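Side-chain contacts in acyl-CoA thioester hydrolase ybgC (Escherichia coli K-12, PDB 3GRH), which is a putative thioesterase of the pectinesterase family that neither binds pectin nor shows pectinesterase activity: residues P75-G80 with V87-I92; A95-I100 with G170-Y175; I100-R103 with R107-I110; H159-N162 with K166-P169; A194-Q199 with L208-T213. All blocks are in the same frame, centred on the assembly; numbering follows the deposited sequence.

Contact 1. Residues P75-G80 with V87-I92; sequences PDFVVG and VTHTTI
Val-79 is bridged to His-89; residue numbers rise together on both segments, but 87-92 is loop and crosses 75-80 steeply, so the pairing stays a single beta bridge. Val-78 O accepts two backbone donors, Thr-88 N at 2.8 Å and His-89 N at 3.1 Å, while Gly-80 N returns a bond to His-89 O. Gly-80 suits its place because any side-chain carbon there would collide with Val-87 CG2, which packs on Gly-80 CA at 3.7 Å. Thr-88 sets its hydroxyl between its backbone N and carbonyl carbon (chi1 60°), where OG1 accepts from Val-78 N at 2.9 Å and also shares a hydrogen bond with His-89 ND1. Strand 77-79 is the first strand of the right-handed parallel beta-helix, hydrogen-bonded on one flank to strand 108-112; the loop then leads into the capping helix 92-100, with Thr-91 as N-cap. Pinned through ND1, the His-89 ring brings CE1 to 3.6 Å from Phe-77 CD1, the two ring planes inclined at 63°. Phe-77 and Val-79 lean on the alanines of that helix. Val-79 points away from 87-92 overall, yet its CG1 still lies 4.0 Å from Ile-92 CG1, at the helix start.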
# COMPACT_ATOMS: atom_id res chain seq x y z
N PRO A 75 12.20 13.54 20.75
CA PRO A 75 12.37 13.58 19.30
C PRO A 75 13.36 14.61 18.79
O PRO A 75 13.75 15.52 19.50
CB PRO A 75 10.98 13.94 18.80
CG PRO A 75 10.34 14.64 19.97
CD PRO A 75 10.91 14.09 21.20
N ASP A 76 13.77 14.44 17.54
CA ASP A 76 14.67 15.38 16.90
C ASP A 76 13.95 16.65 16.49
O ASP A 76 14.55 17.74 16.56
CB ASP A 76 15.35 14.75 15.69
CG ASP A 76 16.26 13.60 16.07
OD1 ASP A 76 17.34 13.88 16.63
OD2 ASP A 76 15.92 12.42 15.85
N PHE A 77 12.72 16.48 16.04
CA PHE A 77 11.88 17.57 15.58
C PHE A 77 10.46 17.35 16.05
O PHE A 77 10.02 16.23 16.27
CB PHE A 77 11.87 17.63 14.06
CG PHE A 77 13.23 17.77 13.48
CD1 PHE A 77 13.83 19.01 13.44
CD2 PHE A 77 13.95 16.67 13.06
CE1 PHE A 77 15.14 19.17 12.95
CE2 PHE A 77 15.22 16.82 12.56
CZ PHE A 77 15.82 18.06 12.50
N VAL A 78 9.78 18.49 16.30
CA VAL A 78 8.39 18.48 16.69
C VAL A 78 7.55 19.40 15.82
O VAL A 78 7.82 20.60 15.79
CB VAL A 78 8.17 18.91 18.12
CG1 VAL A 78 6.70 18.74 18.44
CG2 VAL A 78 9.02 18.05 19.08
N VAL A 79 6.49 18.87 15.21
CA VAL A 79 5.62 19.64 14.35
C VAL A 79 4.36 19.89 15.12
O VAL A 79 3.80 18.96 15.76
CB VAL A 79 5.31 18.88 13.04
CG1 VAL A 79 4.41 19.71 12.20
CG2 VAL A 79 6.57 18.51 12.26
N GLY A 80 3.88 21.13 15.11
CA GLY A 80 2.75 21.47 15.91
C GLY A 80 2.28 22.85 15.57
O GLY A 80 2.84 23.51 14.70
N VAL A 87 7.52 22.99 20.01
CA VAL A 87 7.34 22.89 18.55
C VAL A 87 8.56 23.51 17.87
O VAL A 87 9.00 24.62 18.26
CB VAL A 87 6.05 23.62 18.10
CG1 VAL A 87 6.00 23.78 16.64
CG2 VAL A 87 4.81 22.89 18.62
N THR A 88 9.10 22.78 16.89
CA THR A 88 10.21 23.26 16.07
C THR A 88 9.69 23.78 14.72
O THR A 88 10.24 24.70 14.16
CB THR A 88 11.34 22.15 15.89
OG1 THR A 88 10.83 20.98 15.27
CG2 THR A 88 11.90 21.70 17.21
N HIS A 89 8.64 23.18 14.19
CA HIS A 89 8.18 23.46 12.83
C HIS A 89 6.68 23.42 12.75
O HIS A 89 6.08 22.72 13.52
CB HIS A 89 8.72 22.36 11.93
CG HIS A 89 10.20 22.42 11.76
ND1 HIS A 89 11.07 21.76 12.60
CD2 HIS A 89 10.95 23.12 10.89
CE1 HIS A 89 12.30 22.08 12.24
NE2 HIS A 89 12.26 22.87 11.20
N THR A 90 6.08 24.13 11.83
CA THR A 90 4.60 24.18 11.74
C THR A 90 4.06 23.38 10.57
O THR A 90 2.83 23.25 10.40
CB THR A 90 4.10 25.60 11.68
OG1 THR A 90 4.79 26.27 10.63
CG2 THR A 90 4.38 26.32 13.04
N THR A 91 4.94 22.92 9.71
CA THR A 91 4.53 22.02 8.64
C THR A 91 5.42 20.82 8.66
O THR A 91 6.56 20.86 9.12
CB THR A 91 4.62 22.61 7.20
OG1 THR A 91 5.98 22.76 6.77
CG2 THR A 91 3.89 23.87 7.10
N ILE A 92 4.89 19.72 8.14
CA ILE A 92 5.62 18.47 8.22
C ILE A 92 6.75 18.46 7.22
O ILE A 92 7.89 18.04 7.54
CB ILE A 92 4.72 17.26 8.01
CG1 ILE A 92 3.59 17.29 9.09
CG2 ILE A 92 5.54 16.03 7.98
CD1 ILE A 92 2.57 16.28 8.92

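Contact 2. Residues A95-I100 with G170-Y175; sequences AVDAAI and GKPAWY
The pyrrolidine ring of Pro-172 packs against Asp-97 and Ile-100, one helical turn apart on helix 92-100, the helix that caps the end of the beta-helix. Pro-172 is the second residue of a type II turn from Lys-171 to Trp-174, a position whose backbone angles suit proline; Ala-173, the third, takes the positive phi (81°) that such a turn requires and is the N-cap position of helix 174-181. The tight part is the carboxylate against the ring. With CG of Asp-97 held anti to its carbonyl carbon (chi1 -67°), the acid group crosses the proline obliquely: OD1 comes to 3.4 Å from Pro-172 CB, and Asp-97 CG lies 3.7 Å from Pro-172 CD. OD1 also takes a hydrogen bond from Gln-93 NE2, one turn back along the helix, so the carboxylate is held by this bond, while the proline ring, with no polar hydrogen to give, adds van der Waals contact. Replacing Asp-97 by an alanine would probably leave Gln-93 NE2 without this mate and open a gap beside the proline ring. On the looser side, Lys-171 turns its chain away; its NZ is 5.5 Å from Asp-97 OD2, too far for a salt bridge, and is bonded instead to Gly-165 O. Any attraction between these charges would thus be long-range, across a partly exposed margin. Ile-100 shares the same ring carbon with Asp-97: its CG2 rests 4.1 Å from Pro-172 CB.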
# COMPACT_ATOMS: atom_id res chain seq x y z
N ALA A 95 9.89 20.09 8.67
CA ALA A 95 10.62 19.24 9.58
C ALA A 95 11.36 18.17 8.82
O ALA A 95 12.43 17.81 9.18
CB ALA A 95 9.65 18.57 10.61
N VAL A 96 10.73 17.55 7.83
CA VAL A 96 11.42 16.57 6.97
C VAL A 96 12.63 17.17 6.32
O VAL A 96 13.68 16.60 6.34
CB VAL A 96 10.49 15.99 5.89
CG1 VAL A 96 11.25 15.21 4.81
CG2 VAL A 96 9.39 15.13 6.53
N ASP A 97 12.50 18.38 5.74
CA ASP A 97 13.63 19.08 5.20
C ASP A 97 14.72 19.32 6.21
O ASP A 97 15.86 19.08 5.87
CB ASP A 97 13.18 20.40 4.59
CG ASP A 97 12.30 20.26 3.37
OD1 ASP A 97 12.07 19.15 2.88
OD2 ASP A 97 11.83 21.32 2.82
N ALA A 98 14.37 19.68 7.45
CA ALA A 98 15.39 19.92 8.43
C ALA A 98 16.13 18.65 8.79
O ALA A 98 17.30 18.72 9.17
CB ALA A 98 14.80 20.54 9.71
N ALA A 99 15.43 17.52 8.72
CA ALA A 99 16.06 16.24 8.97
C ALA A 99 17.01 15.88 7.84
O ALA A 99 18.14 15.42 8.05
CB ALA A 99 14.98 15.14 9.13
N ILE A 100 16.55 16.05 6.63
CA ILE A 100 17.32 15.66 5.44
C ILE A 100 18.60 16.47 5.26
O ILE A 100 19.64 15.90 4.95
CB ILE A 100 16.48 15.77 4.17
CG1 ILE A 100 15.33 14.81 4.21
CG2 ILE A 100 17.38 15.49 2.90
CD1 ILE A 100 15.70 13.36 4.20
N GLY A 170 17.09 23.30 -4.63
CA GLY A 170 17.90 23.54 -3.43
C GLY A 170 17.19 23.27 -2.15
O GLY A 170 17.84 23.25 -1.08
N LYS A 171 15.87 23.04 -2.16
CA LYS A 171 15.29 22.47 -0.96
C LYS A 171 15.23 20.96 -1.18
O LYS A 171 15.22 20.50 -2.32
CB LYS A 171 13.89 23.05 -0.63
CG LYS A 171 13.81 24.54 -0.32
CD LYS A 171 12.36 24.89 0.06
CE LYS A 171 12.15 26.33 0.43
NZ LYS A 171 10.88 26.47 1.28
N PRO A 172 15.19 20.17 -0.08
CA PRO A 172 14.98 18.77 -0.22
C PRO A 172 13.65 18.47 -0.96
O PRO A 172 12.62 19.20 -0.94
CB PRO A 172 14.89 18.25 1.24
CG PRO A 172 15.73 19.26 1.98
CD PRO A 172 15.37 20.57 1.30
N ALA A 173 13.70 17.39 -1.68
CA ALA A 173 12.55 16.86 -2.34
C ALA A 173 12.30 17.59 -3.62
O ALA A 173 11.32 17.32 -4.33
CB ALA A 173 11.21 16.82 -1.44
N TRP A 174 13.16 18.54 -3.99
CA TRP A 174 13.00 19.15 -5.32
C TRP A 174 12.90 18.15 -6.46
O TRP A 174 12.08 18.34 -7.36
CB TRP A 174 14.17 20.09 -5.63
CG TRP A 174 14.05 20.72 -6.99
CD1 TRP A 174 14.78 20.48 -8.05
CD2 TRP A 174 13.01 21.63 -7.39
NE1 TRP A 174 14.34 21.23 -9.12
CE2 TRP A 174 13.22 21.93 -8.74
CE3 TRP A 174 11.92 22.20 -6.74
CZ2 TRP A 174 12.40 22.80 -9.44
CZ3 TRP A 174 11.11 23.09 -7.44
CH2 TRP A 174 11.34 23.35 -8.76
N TYR A 175 13.77 17.14 -6.46
CA TYR A 175 13.79 16.21 -7.57
C TYR A 175 12.43 15.54 -7.73
O TYR A 175 12.01 15.19 -8.85
CB TYR A 175 14.93 15.23 -7.44
CG TYR A 175 14.71 14.11 -6.47
CD1 TYR A 175 14.21 12.90 -6.90
CD2 TYR A 175 15.10 14.23 -5.16
CE1 TYR A 175 13.96 11.89 -6.00
CE2 TYR A 175 14.92 13.18 -4.24
CZ TYR A 175 14.36 12.00 -4.66
OH TYR A 175 14.16 11.00 -3.74

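Contact 3. Residues I100-R103 with R107-I110; sequences IIKR and RQYI
The type I turn from Ile-100 to Arg-103 ends the capping helix 92-100 and sends the chain back toward strand 108-112 of the parallel beta-helix, bringing Lys-102 up to Gln-108. Arg-103 N bonds to Ile-100 O at 3.1 Å, and Arg-103 itself takes a positive phi, as often happens where a helix stops. Lys-102 reaches across with an extended chain, and its NZ donates to Gln-108 OE1 at 3.0 Å, tilted 29° from the carbonyl plane. The aliphatic part of the lysine joins in, Lys-102 CD lying 3.3 Å from Gln-108 OE1, so the amide oxygen sits alongside the end of the chain. At the other end of the amide, NE2 donates to Ala-99 O in the last turn of the helix, while the Phe-77 ring touches both long side chains. A leucine in place of Gln-108 would probably leave Lys-102 NZ without its acceptor and the buried Ala-99 carbonyl without its donor. Glutamine suits a spot that needs both: its two bonds fix which way round the amide sits, and the ammonium on OE1 would probably polarise the group and make NE2 a better donor to the helix end.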
# COMPACT_ATOMS: atom_id res chain seq x y z
N ILE A 100 16.55 16.05 6.63
CA ILE A 100 17.32 15.66 5.44
C ILE A 100 18.60 16.47 5.26
O ILE A 100 19.64 15.90 4.95
CB ILE A 100 16.48 15.77 4.17
CG1 ILE A 100 15.33 14.81 4.21
CG2 ILE A 100 17.38 15.49 2.90
CD1 ILE A 100 15.70 13.36 4.20
N ILE A 101 18.54 17.76 5.53
CA ILE A 101 19.74 18.64 5.32
C ILE A 101 20.89 18.22 6.21
O ILE A 101 22.03 18.62 5.95
CB ILE A 101 19.45 20.13 5.39
CG1 ILE A 101 18.85 20.57 6.71
CG2 ILE A 101 18.48 20.50 4.22
CD1 ILE A 101 18.89 22.12 7.00
N LYS A 102 20.66 17.49 7.29
CA LYS A 102 21.77 17.05 8.15
C LYS A 102 22.72 16.06 7.50
O LYS A 102 23.85 15.89 7.95
CB LYS A 102 21.22 16.43 9.42
CG LYS A 102 20.54 17.38 10.37
CD LYS A 102 20.40 16.64 11.65
CE LYS A 102 19.45 17.26 12.63
NZ LYS A 102 19.23 16.22 13.71
N ARG A 103 22.24 15.35 6.47
CA ARG A 103 23.02 14.36 5.72
C ARG A 103 23.60 13.31 6.60
O ARG A 103 24.75 12.91 6.43
CB ARG A 103 24.11 15.01 4.87
CG ARG A 103 23.68 16.29 4.29
CD ARG A 103 22.73 16.16 3.15
NE ARG A 103 22.28 17.50 2.75
CZ ARG A 103 21.28 17.76 1.92
NH1 ARG A 103 20.60 16.78 1.34
NH2 ARG A 103 20.95 19.03 1.65
N ARG A 107 19.14 7.47 12.20
CA ARG A 107 17.69 7.67 12.11
C ARG A 107 17.24 8.92 12.85
O ARG A 107 17.74 9.21 13.99
CB ARG A 107 16.96 6.46 12.71
CG ARG A 107 15.54 6.60 12.71
CD ARG A 107 14.78 5.32 13.08
NE ARG A 107 14.96 4.32 12.06
CZ ARG A 107 14.31 4.32 10.88
NH1 ARG A 107 13.46 5.27 10.57
NH2 ARG A 107 14.62 3.42 9.99
N GLN A 108 16.33 9.69 12.23
CA GLN A 108 15.76 10.88 12.84
C GLN A 108 14.32 10.73 13.06
O GLN A 108 13.66 10.09 12.25
CB GLN A 108 16.01 12.08 12.00
CG GLN A 108 17.45 12.23 11.84
CD GLN A 108 17.79 13.40 11.10
OE1 GLN A 108 17.86 14.49 11.67
NE2 GLN A 108 18.06 13.22 9.83
N TYR A 109 13.86 11.26 14.18
CA TYR A 109 12.50 11.12 14.64
C TYR A 109 11.79 12.46 14.67
O TYR A 109 12.30 13.40 15.27
CB TYR A 109 12.51 10.55 16.05
CG TYR A 109 13.02 9.14 16.12
CD1 TYR A 109 12.15 8.09 16.06
CD2 TYR A 109 14.37 8.89 16.31
CE1 TYR A 109 12.61 6.81 16.11
CE2 TYR A 109 14.84 7.56 16.40
CZ TYR A 109 13.91 6.56 16.25
OH TYR A 109 14.23 5.21 16.35
N ILE A 110 10.63 12.50 14.02
CA ILE A 110 9.82 13.69 13.90
C ILE A 110 8.50 13.39 14.55
O ILE A 110 7.75 12.54 14.09
CB ILE A 110 9.60 14.11 12.44
CG1 ILE A 110 10.91 14.39 11.79
CG2 ILE A 110 8.68 15.38 12.40
CD1 ILE A 110 10.87 14.49 10.22

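Contact 4. Residues H159-N162 with K166-P169; sequences HDVN and KYMP
Asn-162 grips the backbone of Tyr-167 with both ends of its amide. OD1 accepts from Tyr-167 N at 2.9 Å in a nearly straight bond (167° at the hydrogen), although the donor stands above the carbonyl plane of the amide rather than on a lone pair. ND2 donates to Tyr-167 O at 3.1 Å, this time in the plane of the backbone carbonyl and on a lone pair. The amide reaches both atoms because CG is anti to the backbone N (chi1 -167°); asparagine suits the place because one short, flat amide carries both the acceptor and the donor that a backbone N-H and C=O of one residue require. Beside it, Val-161 O lies at the edge of the tyrosine ring, and Val-161 CG1 touches Tyr-167 CE2 at 3.8 Å. The same carbonyl receives a bond from a water at 2.7 Å, and that water in turn accepts from Lys-166 NZ at 2.8 Å. Lys-166 CG lies over one face of the Tyr-167 ring, toward its rim.

Further out, Tyr-167 OH is bonded to Gln-93 and Thr-120, the ring stacks on Tyr-122, and Lys-166 NZ donates to Thr-120 O. The arrangement is an asparagine side chain pairing with a backbone N-H and C=O just past the C-terminus of helix 154-161, in the loop that leads to helix 174-181 of this parallel beta-helix protein.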
# COMPACT_ATOMS: atom_id res chain seq x y z
N HIS A 159 -0.33 24.66 -8.30
CA HIS A 159 -0.91 25.63 -7.41
C HIS A 159 -1.23 25.04 -6.04
O HIS A 159 -0.82 25.59 -5.00
CB HIS A 159 -2.15 26.27 -8.03
CG HIS A 159 -2.69 27.35 -7.17
ND1 HIS A 159 -2.09 28.58 -7.09
CD2 HIS A 159 -3.74 27.38 -6.32
CE1 HIS A 159 -2.74 29.33 -6.22
NE2 HIS A 159 -3.76 28.63 -5.76
N ASP A 160 -1.83 23.86 -6.06
CA ASP A 160 -2.28 23.18 -4.84
C ASP A 160 -1.17 22.60 -4.06
O ASP A 160 -1.22 22.56 -2.81
CB ASP A 160 -3.29 22.11 -5.21
CG ASP A 160 -4.65 22.68 -5.62
OD1 ASP A 160 -4.77 23.92 -5.81
OD2 ASP A 160 -5.53 21.85 -5.89
N VAL A 161 -0.14 22.05 -4.73
CA VAL A 161 1.01 21.39 -4.08
C VAL A 161 2.09 22.36 -3.61
O VAL A 161 2.67 22.15 -2.52
CB VAL A 161 1.62 20.38 -5.06
CG1 VAL A 161 2.92 19.81 -4.56
CG2 VAL A 161 0.61 19.21 -5.22
N ASN A 162 2.28 23.44 -4.36
CA ASN A 162 3.38 24.39 -4.09
C ASN A 162 3.06 25.81 -3.92
O ASN A 162 3.46 26.63 -4.72
CB ASN A 162 4.41 24.17 -5.17
CG ASN A 162 5.73 24.84 -4.86
OD1 ASN A 162 6.07 25.03 -3.71
ND2 ASN A 162 6.52 25.10 -5.89
N LYS A 166 7.19 26.31 -1.15
CA LYS A 166 7.36 25.09 -0.42
C LYS A 166 8.44 24.20 -1.04
O LYS A 166 9.26 23.60 -0.33
CB LYS A 166 6.03 24.34 -0.42
CG LYS A 166 6.04 23.15 0.41
CD LYS A 166 4.65 22.57 0.53
CE LYS A 166 4.66 21.30 1.41
NZ LYS A 166 3.22 20.87 1.74
N TYR A 167 8.40 24.08 -2.35
CA TYR A 167 9.37 23.32 -3.13
C TYR A 167 10.05 24.29 -4.05
O TYR A 167 9.44 25.03 -4.81
CB TYR A 167 8.70 22.18 -3.93
CG TYR A 167 7.95 21.23 -3.06
CD1 TYR A 167 8.61 20.29 -2.29
CD2 TYR A 167 6.56 21.26 -3.00
CE1 TYR A 167 7.94 19.49 -1.45
CE2 TYR A 167 5.87 20.42 -2.21
CZ TYR A 167 6.54 19.50 -1.42
OH TYR A 167 5.88 18.68 -0.55
N MET A 168 11.38 24.31 -3.94
CA MET A 168 12.25 25.15 -4.74
C MET A 168 13.56 24.38 -4.99
O MET A 168 13.92 23.50 -4.23
CB MET A 168 12.65 26.43 -4.00
CG MET A 168 11.55 27.23 -3.40
SD MET A 168 12.17 28.81 -2.87
CE MET A 168 12.24 29.72 -4.45
N PRO A 169 14.26 24.68 -6.07
CA PRO A 169 15.53 24.06 -6.29
C PRO A 169 16.39 24.30 -5.06
O PRO A 169 16.40 25.37 -4.45
CB PRO A 169 16.08 24.82 -7.49
CG PRO A 169 14.94 25.34 -8.15
CD PRO A 169 13.92 25.62 -7.13
O HOH W 1 1.40 21.15 -0.34

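Contact 5. Residues A194-Q199 with L208-T213; sequences AVFWSQ and LTIENT
Val-195 and Phe-196 face Asn-212 and Ile-210 with CA atoms 6.1 Å apart for Val-195 and Asn-212 and 7.2 Å for Phe-196 and Ile-210; no hydrogen bond joins the two segments, which meet by van der Waals contact, side chain on side chain and side chain on backbone. Ile-210 and Phe-196 cross at about a right angle. The end of the isoleucine, CD1, comes to 3.8 Å from Phe-196 CD1, and its other branch, CG2, lies 3.9 Å from Phe-196 CB, so the fork of the isoleucine fits round the root of the ring. Phe-196 CG is anti to the backbone N (chi1 -165°), which turns the ring toward 208-213, so that its CG and CD1 meet Ile-210 CD1. Apolar, bulky residues suit this interior position, where strands from different faces of the beta-helix look toward each other.

Next to them Val-195 leans on backbone: its CG2 is 3.6 Å from Glu-211 O and 3.7 Å from Asn-212 CA, and it also touches Asn-212 CB at 3.8 Å. Valine, short and branched at CB, puts a methyl on the strand backbone without a long chain to be placed elsewhere. The amide of the buried Asn-212 is well supplied, ND2 donating to the carbonyls of Val-226 and Leu-148 and OD1 accepting from Leu-214 N.

Strand 208-212 runs between strands 142-146 and 240-243, and strand 196-198 between 115-123 and 228-230. Trp-197, next to Phe-196 in the chain, packs on helix 174-181 instead, against Met-176, Ser-179 and Cys-180.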
# COMPACT_ATOMS: atom_id res chain seq x y z
N ALA A 194 -0.13 11.68 -5.14
CA ALA A 194 0.03 11.34 -3.73
C ALA A 194 0.11 12.50 -2.80
O ALA A 194 0.91 13.42 -3.08
CB ALA A 194 1.27 10.35 -3.51
N VAL A 195 -0.55 12.41 -1.65
CA VAL A 195 -0.41 13.44 -0.59
C VAL A 195 0.93 13.25 0.10
O VAL A 195 1.64 14.19 0.38
CB VAL A 195 -1.59 13.35 0.42
CG1 VAL A 195 -1.36 14.34 1.58
CG2 VAL A 195 -2.93 13.59 -0.32
N PHE A 196 1.22 12.01 0.48
CA PHE A 196 2.44 11.64 1.19
C PHE A 196 3.18 10.72 0.25
O PHE A 196 2.68 9.67 -0.11
CB PHE A 196 2.08 10.91 2.51
CG PHE A 196 3.16 10.81 3.46
CD1 PHE A 196 3.16 11.54 4.65
CD2 PHE A 196 4.23 10.04 3.20
CE1 PHE A 196 4.17 11.43 5.53
CE2 PHE A 196 5.34 9.98 4.12
CZ PHE A 196 5.25 10.69 5.27
N TRP A 197 4.37 11.13 -0.16
CA TRP A 197 5.20 10.34 -1.08
C TRP A 197 6.58 10.25 -0.52
O TRP A 197 7.23 11.22 -0.26
CB TRP A 197 5.26 11.03 -2.41
CG TRP A 197 6.14 10.46 -3.45
CD1 TRP A 197 6.71 9.23 -3.48
CD2 TRP A 197 6.53 11.10 -4.69
NE1 TRP A 197 7.46 9.09 -4.61
CE2 TRP A 197 7.41 10.23 -5.34
CE3 TRP A 197 6.34 12.37 -5.22
CZ2 TRP A 197 8.00 10.55 -6.55
CZ3 TRP A 197 6.86 12.65 -6.44
CH2 TRP A 197 7.70 11.77 -7.08
N SER A 198 6.97 9.02 -0.25
CA SER A 198 8.32 8.73 0.26
C SER A 198 9.13 7.89 -0.67
O SER A 198 8.62 6.93 -1.20
CB SER A 198 8.20 8.02 1.56
OG SER A 198 9.48 7.67 2.10
N GLN A 199 10.41 8.30 -0.84
CA GLN A 199 11.41 7.42 -1.41
C GLN A 199 12.44 7.03 -0.39
O GLN A 199 13.51 6.47 -0.72
CB GLN A 199 12.10 8.10 -2.57
CG GLN A 199 11.13 8.51 -3.64
CD GLN A 199 11.79 8.50 -4.93
OE1 GLN A 199 12.92 9.00 -5.08
NE2 GLN A 199 11.17 7.81 -5.89
N LEU A 208 -0.75 7.97 13.02
CA LEU A 208 -1.22 9.13 12.29
C LEU A 208 -2.14 8.72 11.16
O LEU A 208 -2.31 7.54 10.92
CB LEU A 208 -0.12 10.00 11.74
CG LEU A 208 1.03 9.35 11.08
CD1 LEU A 208 0.67 8.96 9.66
CD2 LEU A 208 2.21 10.23 11.10
N THR A 209 -2.76 9.71 10.53
CA THR A 209 -3.74 9.51 9.46
C THR A 209 -3.24 10.24 8.27
O THR A 209 -2.86 11.38 8.35
CB THR A 209 -5.15 10.02 9.83
OG1 THR A 209 -5.57 9.23 10.96
CG2 THR A 209 -6.14 9.83 8.69
N ILE A 210 -3.30 9.56 7.13
CA ILE A 210 -2.93 10.19 5.83
C ILE A 210 -4.12 10.01 4.89
O ILE A 210 -4.63 8.93 4.76
CB ILE A 210 -1.73 9.59 5.20
CG1 ILE A 210 -0.47 9.82 6.05
CG2 ILE A 210 -1.56 10.21 3.81
CD1 ILE A 210 0.70 8.86 5.77
N GLU A 211 -4.63 11.12 4.33
CA GLU A 211 -5.90 11.09 3.58
C GLU A 211 -5.69 11.91 2.30
O GLU A 211 -5.21 13.03 2.35
CB GLU A 211 -7.05 11.64 4.42
CG GLU A 211 -8.39 11.62 3.76
CD GLU A 211 -9.56 11.85 4.68
OE1 GLU A 211 -9.63 11.14 5.72
OE2 GLU A 211 -10.43 12.68 4.32
N ASN A 212 -6.10 11.35 1.18
CA ASN A 212 -6.38 12.16 -0.02
C ASN A 212 -7.85 12.55 0.05
O ASN A 212 -8.71 11.69 -0.01
CB ASN A 212 -5.98 11.47 -1.31
CG ASN A 212 -5.98 12.39 -2.46
OD1 ASN A 212 -6.93 13.16 -2.59
ND2 ASN A 212 -5.00 12.27 -3.38
N THR A 213 -8.04 13.82 0.32
CA THR A 213 -9.34 14.34 0.75
C THR A 213 -10.23 14.61 -0.48
O THR A 213 -11.36 15.15 -0.34
CB THR A 213 -9.15 15.58 1.60
OG1 THR A 213 -8.37 16.55 0.89
CG2 THR A 213 -8.37 15.29 2.87

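In the fold
Contacts 1 to 4 lie toward the N-terminal end of the beta-helix, 1 to 3 round the capping helix 92-100; contact 5 lies deeper, nearer the centre of the chain. Contacts 1 and 3 share a sheet, strands 77-79 and 108-112 being neighbours, with centres about 12 Å apart. Contacts 2 and 3 are closer still, about 10 Å between centres, and have Ile-100 in common. Along the chain contact 1 closes first; contacts 2 and 3 then start from the same helix, contact 4 falls within the long span that contact 2 bridges, and contact 5 comes last. Contact 5 reaches contact 2 through Tyr-175 and Gln-199. Together they join cap, side helices and interior, away from the predicted nucleophile.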